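Local coordinates for protein Myo-inositol 2-dehydrogenase (Lactobacillus plantarum WCFS1, PDB 3CEA) that probably catalyses the NAD-dependent oxidation of myo-inositol at its 2-hydroxyl group, binding the dinucleotide in a Rossmann-fold domain, at residues Pro163-Glu168 with Ser286-Gly291; Lys172-Ala177 with Ile220-Thr225. All coordinates share one frame; numbering follows the deposited sequence.

Contact 1 (Pro163-Glu168 with Ser286-Gly291). With NAD (nicotinamide-adenine-dinucleotide), chain E.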
# COMPACT_ATOMS: atom_id res chain seq x y z
N PRO A 163 -8.27 -7.72 18.39
CA PRO A 163 -9.53 -7.66 17.64
C PRO A 163 -10.75 -7.98 18.50
O PRO A 163 -10.62 -8.61 19.55
CB PRO A 163 -9.35 -8.74 16.57
CG PRO A 163 -8.43 -9.73 17.19
CD PRO A 163 -7.55 -8.99 18.15
N ILE A 164 -11.93 -7.56 18.04
CA ILE A 164 -13.21 -7.78 18.74
C ILE A 164 -13.50 -9.26 19.01
O ILE A 164 -14.17 -9.61 19.99
CB ILE A 164 -14.40 -7.14 17.97
CG1 ILE A 164 -14.19 -5.63 17.79
CG2 ILE A 164 -15.74 -7.40 18.70
CD1 ILE A 164 -15.12 -4.98 16.76
N SER A 165 -13.00 -10.14 18.14
CA SER A 165 -13.16 -11.58 18.30
C SER A 165 -12.48 -12.11 19.56
O SER A 165 -12.88 -13.14 20.11
CB SER A 165 -12.62 -12.32 17.07
OG SER A 165 -11.24 -12.06 16.88
N GLY A 166 -11.46 -11.39 20.02
CA GLY A 166 -10.71 -11.76 21.22
C GLY A 166 -11.32 -11.30 22.54
O GLY A 166 -10.78 -11.60 23.60
N MSE A 167 -12.44 -10.59 22.47
CA MSE A 167 -13.11 -10.07 23.67
C MSE A 167 -13.53 -11.16 24.66
O MSE A 167 -13.37 -10.98 25.88
CB MSE A 167 -14.31 -9.19 23.30
CG MSE A 167 -13.95 -7.72 23.02
SE MSE A 167 -13.27 -6.71 24.56
CE MSE A 167 -14.85 -6.82 25.72
N GLU A 168 -14.05 -12.27 24.16
CA GLU A 168 -14.50 -13.38 25.01
C GLU A 168 -13.33 -14.04 25.74
O GLU A 168 -13.38 -14.26 26.95
CB GLU A 168 -15.30 -14.40 24.20
CG GLU A 168 -16.02 -15.44 25.04
CD GLU A 168 -16.83 -16.43 24.21
OE1 GLU A 168 -17.44 -16.02 23.20
OE2 GLU A 168 -16.86 -17.62 24.58
N SER A 286 -6.16 -9.28 7.26
CA SER A 286 -5.31 -9.00 8.41
C SER A 286 -5.08 -10.20 9.32
O SER A 286 -5.87 -11.15 9.31
CB SER A 286 -5.88 -7.83 9.22
OG SER A 286 -5.99 -6.66 8.43
N LEU A 287 -3.99 -10.16 10.07
CA LEU A 287 -3.70 -11.12 11.13
C LEU A 287 -4.70 -10.92 12.25
O LEU A 287 -5.10 -9.79 12.54
CB LEU A 287 -2.28 -10.89 11.68
CG LEU A 287 -1.08 -11.14 10.77
CD1 LEU A 287 0.04 -10.18 11.11
CD2 LEU A 287 -0.60 -12.58 10.89
N GLN A 288 -5.10 -12.02 12.89
CA GLN A 288 -6.18 -11.99 13.88
C GLN A 288 -5.73 -12.16 15.33
O GLN A 288 -6.54 -12.05 16.25
CB GLN A 288 -7.25 -13.03 13.52
CG GLN A 288 -8.00 -12.74 12.22
CD GLN A 288 -8.62 -11.35 12.20
OE1 GLN A 288 -9.43 -11.00 13.06
NE2 GLN A 288 -8.23 -10.55 11.21
N SER A 289 -4.45 -12.44 15.55
CA SER A 289 -3.94 -12.65 16.90
C SER A 289 -2.46 -12.31 17.04
O SER A 289 -1.71 -12.31 16.06
CB SER A 289 -4.18 -14.09 17.36
OG SER A 289 -3.53 -15.02 16.51
N PHE A 290 -2.06 -12.01 18.27
CA PHE A 290 -0.66 -11.78 18.61
C PHE A 290 0.19 -13.01 18.32
O PHE A 290 1.35 -12.90 17.92
CB PHE A 290 -0.53 -11.37 20.09
CG PHE A 290 -0.91 -12.46 21.07
CD1 PHE A 290 -2.24 -12.66 21.43
CD2 PHE A 290 0.07 -13.28 21.63
CE1 PHE A 290 -2.59 -13.67 22.33
CE2 PHE A 290 -0.28 -14.29 22.53
CZ PHE A 290 -1.61 -14.48 22.88
N GLY A 291 -0.41 -14.19 18.50
CA GLY A 291 0.27 -15.47 18.33
C GLY A 291 0.59 -15.81 16.90
O GLY A 291 1.59 -16.47 16.62
PA NAD E . -4.66 -18.08 29.90
O1A NAD E . -5.16 -18.25 28.52
O2A NAD E . -5.74 -17.71 30.84
O5B NAD E . -3.90 -19.42 30.36
C5B NAD E . -3.50 -19.61 31.71
C4B NAD E . -3.14 -21.07 31.94
O4B NAD E . -2.46 -21.23 33.17
C3B NAD E . -4.36 -21.97 31.98
O3B NAD E . -4.11 -23.09 31.17
C2B NAD E . -4.49 -22.38 33.44
O2B NAD E . -4.95 -23.71 33.58
C1B NAD E . -3.07 -22.23 33.96
N9A NAD E . -3.06 -21.86 35.39
C8A NAD E . -3.72 -20.81 35.98
N7A NAD E . -3.45 -20.80 37.30
C5A NAD E . -2.62 -21.83 37.57
C6A NAD E . -2.04 -22.28 38.75
N6A NAD E . -2.07 -21.51 39.83
N1A NAD E . -1.21 -23.39 38.72
C2A NAD E . -0.97 -24.05 37.53
N3A NAD E . -1.55 -23.60 36.36
C4A NAD E . -2.36 -22.51 36.38
O3 NAD E . -3.50 -16.95 29.93
PN NAD E . -2.52 -16.70 28.68
O1N NAD E . -2.12 -18.01 28.11
O2N NAD E . -3.15 -15.67 27.83
O5D NAD E . -1.22 -16.01 29.33
C5D NAD E . -0.56 -16.51 30.47
C4D NAD E . 0.62 -15.59 30.76
O4D NAD E . 1.29 -15.25 29.56
C3D NAD E . 0.17 -14.29 31.42
O3D NAD E . 0.96 -14.05 32.56
C2D NAD E . 0.41 -13.22 30.37
O2D NAD E . 0.89 -12.02 30.93
C1D NAD E . 1.43 -13.85 29.43
N1N NAD E . 1.24 -13.41 28.03
C2N NAD E . 2.31 -12.91 27.34
C3N NAD E . 2.16 -12.49 26.02
C7N NAD E . 3.35 -12.10 25.19
O7N NAD E . 3.15 -11.29 24.06
N7N NAD E . 4.57 -12.53 25.53
C4N NAD E . 0.91 -12.58 25.40
C5N NAD E . -0.17 -13.09 26.12
C6N NAD E . 0.00 -13.51 27.44
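The ring of Pro163 turns its CG corner to the backbone oxygen of Gln288. Its CG comes to 3.1 Å from Gln288 O, and CD follows at 3.7 Å from the same oxygen. The end of the Gln288 side chain also comes near the proline. Its OE1 stops 4.2 Å from Pro163 CB and a little farther from the hydroxyl of Ser165, beyond hydrogen-bonding range. The glutamine chain starts with CG anti to its own carbonyl carbon (chi1 -65°) and bends at chi2. This fold-back brings NE2 to the backbone of its own segment, where it donates to Ser286 O at 3.1 Å. The bond is nearly straight at the hydrogen, 165°. The acceptor lies close to the amide plane of Gln288, but the donor stands well above the carbonyl plane of Ser286. NE2 also bonds to His248 O, so two carbonyls fix the rotation of the amide.

Pro163 ends strand 153-163 of the large mixed sheet in the C-terminal domain of this GFO/IDH/MocA-type enzyme. Gly166 N bonds to Pro163 O in the turn that leads into helix 167-176. Ser289 is the N-cap of the short helix 290-293, and its OG makes a weak bond to Glu292 N. The next residue, Phe290, belongs to the NAD pocket. Its CE2 lies 3.5 Å from NAD C4N, which sits obliquely to the phenyl ring. C4N is the nicotinamide carbon that takes up hydride in enzymes of this kind, so Phe290 packs beside the reactive position. No hydrogen bond joins the two segments. The Gln288 amide is held through NE2 by Ser286 O and His248 O, and the proline adds only van der Waals packing against this residue.

Contact 2 (Lys172-Ala177 with Ile220-Thr225). With NAD (nicotinamide-adenine-dinucleotide), chain E.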
# COMPACT_ATOMS: atom_id res chain seq x y z
N LYS A 172 -12.42 -13.86 29.96
CA LYS A 172 -12.07 -15.10 30.66
C LYS A 172 -10.72 -14.97 31.36
O LYS A 172 -10.58 -15.28 32.54
CB LYS A 172 -12.03 -16.26 29.66
CG LYS A 172 -11.57 -17.61 30.21
CD LYS A 172 -12.75 -18.51 30.54
CE LYS A 172 -12.37 -19.98 30.46
NZ LYS A 172 -11.60 -20.44 31.64
N PHE A 173 -9.73 -14.48 30.61
CA PHE A 173 -8.36 -14.29 31.08
C PHE A 173 -8.27 -13.26 32.20
O PHE A 173 -7.48 -13.42 33.14
CB PHE A 173 -7.48 -13.89 29.88
CG PHE A 173 -6.15 -13.27 30.25
CD1 PHE A 173 -5.08 -14.07 30.65
CD2 PHE A 173 -5.96 -11.89 30.15
CE1 PHE A 173 -3.85 -13.50 30.97
CE2 PHE A 173 -4.74 -11.31 30.47
CZ PHE A 173 -3.68 -12.12 30.88
N ALA A 174 -9.10 -12.21 32.12
CA ALA A 174 -9.05 -11.09 33.06
C ALA A 174 -10.01 -11.19 34.24
O ALA A 174 -9.85 -10.48 35.23
CB ALA A 174 -9.26 -9.77 32.31
N THR A 175 -11.02 -12.06 34.13
CA THR A 175 -11.95 -12.28 35.24
C THR A 175 -11.38 -13.33 36.20
O THR A 175 -11.56 -13.23 37.42
CB THR A 175 -13.36 -12.69 34.75
OG1 THR A 175 -13.82 -11.72 33.79
CG2 THR A 175 -14.35 -12.75 35.90
N GLU A 176 -10.69 -14.33 35.65
CA GLU A 176 -10.09 -15.40 36.45
C GLU A 176 -8.86 -14.94 37.23
O GLU A 176 -8.52 -15.51 38.27
CB GLU A 176 -9.76 -16.61 35.58
CG GLU A 176 -10.97 -17.43 35.16
CD GLU A 176 -10.63 -18.59 34.24
OE1 GLU A 176 -9.66 -18.47 33.46
OE2 GLU A 176 -11.34 -19.61 34.29
N ALA A 177 -8.19 -13.90 36.72
CA ALA A 177 -6.99 -13.35 37.37
C ALA A 177 -6.81 -11.87 37.05
O ALA A 177 -7.27 -11.38 36.02
CB ALA A 177 -5.75 -14.15 36.96
N ILE A 220 -15.59 -5.82 35.60
CA ILE A 220 -14.42 -6.56 36.10
C ILE A 220 -13.23 -5.63 36.37
O ILE A 220 -12.09 -6.09 36.50
CB ILE A 220 -14.01 -7.75 35.19
CG1 ILE A 220 -13.71 -7.29 33.76
CG2 ILE A 220 -15.09 -8.84 35.21
CD1 ILE A 220 -12.85 -8.25 32.96
N GLY A 221 -13.50 -4.33 36.44
CA GLY A 221 -12.49 -3.32 36.76
C GLY A 221 -11.45 -3.09 35.67
O GLY A 221 -10.32 -2.70 35.96
N GLU A 222 -11.84 -3.34 34.43
CA GLU A 222 -10.94 -3.20 33.28
C GLU A 222 -11.34 -2.03 32.38
O GLU A 222 -12.52 -1.67 32.30
CB GLU A 222 -10.90 -4.50 32.48
CG GLU A 222 -10.09 -5.62 33.12
CD GLU A 222 -8.61 -5.59 32.77
OE1 GLU A 222 -8.19 -4.77 31.92
OE2 GLU A 222 -7.85 -6.40 33.35
N PHE A 223 -10.35 -1.44 31.71
CA PHE A 223 -10.59 -0.40 30.70
C PHE A 223 -10.25 -0.91 29.31
O PHE A 223 -9.18 -1.48 29.10
CB PHE A 223 -9.78 0.86 31.01
CG PHE A 223 -10.18 1.54 32.29
CD1 PHE A 223 -11.34 2.32 32.34
CD2 PHE A 223 -9.40 1.42 33.43
CE1 PHE A 223 -11.72 2.95 33.53
CE2 PHE A 223 -9.76 2.05 34.62
CZ PHE A 223 -10.93 2.82 34.67
N GLU A 224 -11.16 -0.70 28.37
CA GLU A 224 -10.98 -1.15 26.99
C GLU A 224 -9.76 -0.53 26.32
O GLU A 224 -8.96 -1.24 25.70
CB GLU A 224 -12.25 -0.89 26.16
CG GLU A 224 -12.27 -1.59 24.80
CD GLU A 224 -11.51 -0.83 23.73
OE1 GLU A 224 -11.71 0.39 23.63
OE2 GLU A 224 -10.72 -1.45 22.99
N THR A 225 -9.61 0.79 26.44
CA THR A 225 -8.52 1.51 25.80
C THR A 225 -7.69 2.28 26.82
O THR A 225 -8.23 2.83 27.79
CB THR A 225 -9.05 2.47 24.69
OG1 THR A 225 -9.67 1.70 23.65
CG2 THR A 225 -7.91 3.28 24.06
PA NAD E . -4.66 -18.08 29.90
O1A NAD E . -5.16 -18.25 28.52
O2A NAD E . -5.74 -17.71 30.84
O5B NAD E . -3.90 -19.42 30.36
C5B NAD E . -3.50 -19.61 31.71
C4B NAD E . -3.14 -21.07 31.94
O4B NAD E . -2.46 -21.23 33.17
C3B NAD E . -4.36 -21.97 31.98
O3B NAD E . -4.11 -23.09 31.17
C2B NAD E . -4.49 -22.38 33.44
O2B NAD E . -4.95 -23.71 33.58
C1B NAD E . -3.07 -22.23 33.96
N9A NAD E . -3.06 -21.86 35.39
C8A NAD E . -3.72 -20.81 35.98
N7A NAD E . -3.45 -20.80 37.30
C5A NAD E . -2.62 -21.83 37.57
C6A NAD E . -2.04 -22.28 38.75
N6A NAD E . -2.07 -21.51 39.83
N1A NAD E . -1.21 -23.39 38.72
C2A NAD E . -0.97 -24.05 37.53
N3A NAD E . -1.55 -23.60 36.36
C4A NAD E . -2.36 -22.51 36.38
O3 NAD E . -3.50 -16.95 29.93
PN NAD E . -2.52 -16.70 28.68
O1N NAD E . -2.12 -18.01 28.11
O2N NAD E . -3.15 -15.67 27.83
O5D NAD E . -1.22 -16.01 29.33
C5D NAD E . -0.56 -16.51 30.47
C4D NAD E . 0.62 -15.59 30.76
O4D NAD E . 1.29 -15.25 29.56
C3D NAD E . 0.17 -14.29 31.42
O3D NAD E . 0.96 -14.05 32.56
C2D NAD E . 0.41 -13.22 30.37
O2D NAD E . 0.89 -12.02 30.93
C1D NAD E . 1.43 -13.85 29.43
N1N NAD E . 1.24 -13.41 28.03
C2N NAD E . 2.31 -12.91 27.34
C3N NAD E . 2.16 -12.49 26.02
C7N NAD E . 3.35 -12.10 25.19
O7N NAD E . 3.15 -11.29 24.06
N7N NAD E . 4.57 -12.53 25.53
C4N NAD E . 0.91 -12.58 25.40
C5N NAD E . -0.17 -13.09 26.12
C6N NAD E . 0.00 -13.51 27.44
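The backbones come closest at Thr175 and Ile220, whose CA atoms are 6.3 Å apart, where the end of helix 167-176 passes the loop before strand 225-232. Ile220 reaches the helix with both branches. Its CG2 touches Thr175 OG1 at 3.5 Å, and its CD1 meets Ala174 CB at 4.0 Å. A chi1 of 58° sets CG1 between the backbone N and the carbonyl carbon, and the extended chi2 carries CD1 on to Ala174. The Thr175 and Ile220 side chains cross at about a right angle. Thr175 OG1 is bonded to Thr171 O, one helical turn back. Glu222 OE2 rests 3.8 Å from Ala174 CB and bonds to Ser179 OG. Beyond it, Glu224 and Thr225 both face Ser210 in a classic beta bulge at the start of strand 225-232. Phe173 turns to the cofactor, CG anti to the backbone N (chi1 163°). Its CD1 lies 3.4 Å from NAD O3, the bridging oxygen of the diphosphate, with O2A in the ring plane at the edge. Arg18 makes a cation-pi contact with the same ring. With an alanine at this position the diphosphate is likely to lose its aromatic neighbour, and Arg18 this cation-pi partner.

Overall arrangement
Both contacts use helix 167-176: contact 1 packs the turn that leads into it, contact 2 its last turn. Their centres are about 16 Å apart. Each is partly buried and lacks a hydrogen bond between its segments. In contact 1 a buried proline meets an exposed glutamine, joining the end of a sheet strand to the loop before helix 290-293. Contact 2 is larger and includes a buried alanine and a buried glutamate. It has the only apolar side-chain pair of the two contacts, Ala174 with Ile220, and sets the helix against the loop between strands 202-210 and 225-232. Both also reach NAD, but at different parts. Segment 286-291 brings an aromatic ring to the nicotinamide, while segment 172-177 brings one to the diphosphate.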